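Local coordinates for protein Hia (Adhesin) (Haemophilus influenzae, PDB 3EMF) that forms a trimeric autotransporter adhesin of the outer membrane, of which this chain is a binding domain, and probably attaches the bacterium to host cells, at residues N40-E43 with K49-V52. Numbering follows the deposited sequence.
Sequences NLNE and KLLV
Leu50 turns its CG to the side opposite its own carbonyl carbon (chi1 -66°), which carries CD2 over to Asn42, 3.4 Å from the amide nitrogen ND2. Glu43 holds CG anti to the backbone N (chi1 -159°), and this methylene meets CD2 of Leu51 at 3.9 Å. Between these two side-chain contacts lies the carbonyl of Glu43, the polar centre of the contact. Glu43 O accepts a nearly straight bond from Leu51 N (2.9 Å, 166° at the hydrogen). The CA of Leu50 also points its hydrogen at Glu43 O, with CA and O 3.5 Å apart. A water donates to Glu43 O at 2.8 Å and accepts from Val52 N, so one carbonyl reaches two successive amides, one directly and one through solvent. Before it, Asn40 OD1 takes the N of Asn42 at 3.2 Å, a bent bond that makes an Asx turn just before Glu43. On a second subunit, Arg64 bonds the carbonyl oxygens of Leu41 and Val52 through NH2, tying both segments to that neighbouring subunit. The whole is a surface contact that closes a short loop, entered through the Asx turn, of the irregular connection between helices 24-30 and 60-63 in the HiaBD2 N-terminal region.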
loop_
_atom_site.group_PDB
_atom_site.type_symbol
_atom_site.label_atom_id
_atom_site.label_comp_id
_atom_site.label_asym_id
_atom_site.label_seq_id
_atom_site.Cartn_x
_atom_site.Cartn_y
_atom_site.Cartn_z
ATOM N N ASN A 40 1.101 3.449 -13.725
ATOM C CA ASN A 40 1.416 4.849 -13.893
ATOM C C ASN A 40 0.122 5.668 -13.858
ATOM O O ASN A 40 -0.554 5.819 -14.860
ATOM C CB ASN A 40 2.175 5.106 -15.193
ATOM C CG ASN A 40 2.571 6.560 -15.330
ATOM O OD1 ASN A 40 2.182 7.386 -14.500
ATOM N ND2 ASN A 40 3.349 6.885 -16.361
ATOM N N LEU A 41 -0.227 6.175 -12.687
ATOM C CA LEU A 41 -1.496 6.868 -12.539
ATOM C C LEU A 41 -1.425 8.317 -13.005
ATOM O O LEU A 41 -2.448 8.929 -13.308
ATOM C CB LEU A 41 -1.984 6.782 -11.085
ATOM C CG LEU A 41 -2.601 5.441 -10.689
ATOM C CD1 LEU A 41 -2.960 5.439 -9.206
ATOM C CD2 LEU A 41 -3.832 5.138 -11.533
ATOM N N ASN A 42 -0.219 8.861 -13.089
ATOM C CA ASN A 42 -0.067 10.298 -13.296
ATOM C C ASN A 42 0.440 10.705 -14.678
ATOM O O ASN A 42 1.046 11.769 -14.829
ATOM C CB ASN A 42 0.848 10.870 -12.218
ATOM C CG ASN A 42 0.605 12.343 -11.977
ATOM O OD1 ASN A 42 1.540 13.107 -11.732
ATOM N ND2 ASN A 42 -0.654 12.756 -12.061
ATOM N N GLU A 43 0.177 9.876 -15.686
ATOM C CA GLU A 43 0.654 10.156 -17.045
ATOM C C GLU A 43 -0.154 11.258 -17.749
ATOM O O GLU A 43 -1.388 11.235 -17.777
ATOM C CB GLU A 43 0.685 8.881 -17.895
ATOM C CG GLU A 43 1.617 8.965 -19.115
ATOM C CD GLU A 43 1.760 7.633 -19.860
ATOM O OE1 GLU A 43 1.046 6.668 -19.508
ATOM O OE2 GLU A 43 2.584 7.548 -20.800
ATOM N N LYS A 49 -2.628 17.642 -19.206
ATOM C CA LYS A 49 -3.760 16.978 -18.558
ATOM C C LYS A 49 -3.548 15.462 -18.551
ATOM O O LYS A 49 -2.776 14.939 -19.340
ATOM C CB LYS A 49 -5.082 17.334 -19.232
ATOM C CG LYS A 49 -5.178 16.915 -20.685
ATOM C CD LYS A 49 -6.277 17.701 -21.393
ATOM C CE LYS A 49 -7.552 17.741 -20.551
ATOM N NZ LYS A 49 -8.646 18.547 -21.172
ATOM N N LEU A 50 -4.239 14.774 -17.652
ATOM C CA LEU A 50 -4.119 13.328 -17.503
ATOM C C LEU A 50 -4.676 12.572 -18.714
ATOM O O LEU A 50 -5.794 12.828 -19.156
ATOM C CB LEU A 50 -4.830 12.893 -16.218
ATOM C CG LEU A 50 -4.222 13.396 -14.904
ATOM C CD1 LEU A 50 -5.197 13.272 -13.727
ATOM C CD2 LEU A 50 -2.945 12.636 -14.604
ATOM N N LEU A 51 -3.893 11.640 -19.256
ATOM C CA LEU A 51 -4.365 10.807 -20.363
ATOM C C LEU A 51 -5.639 10.060 -19.983
ATOM O O LEU A 51 -6.569 9.940 -20.782
ATOM C CB LEU A 51 -3.303 9.777 -20.780
ATOM C CG LEU A 51 -2.325 10.082 -21.921
ATOM C CD1 LEU A 51 -2.941 11.027 -22.956
ATOM C CD2 LEU A 51 -1.049 10.657 -21.368
ATOM N N VAL A 52 -5.661 9.526 -18.767
ATOM C CA VAL A 52 -6.825 8.796 -18.283
ATOM C C VAL A 52 -7.477 9.599 -17.174
ATOM O O VAL A 52 -6.885 9.804 -16.115
ATOM C CB VAL A 52 -6.449 7.370 -17.785
ATOM C CG1 VAL A 52 -7.688 6.630 -17.302
ATOM C CG2 VAL A 52 -5.749 6.574 -18.909
HETATM O O HOH W 1 -3.235 9.287 -17.143
#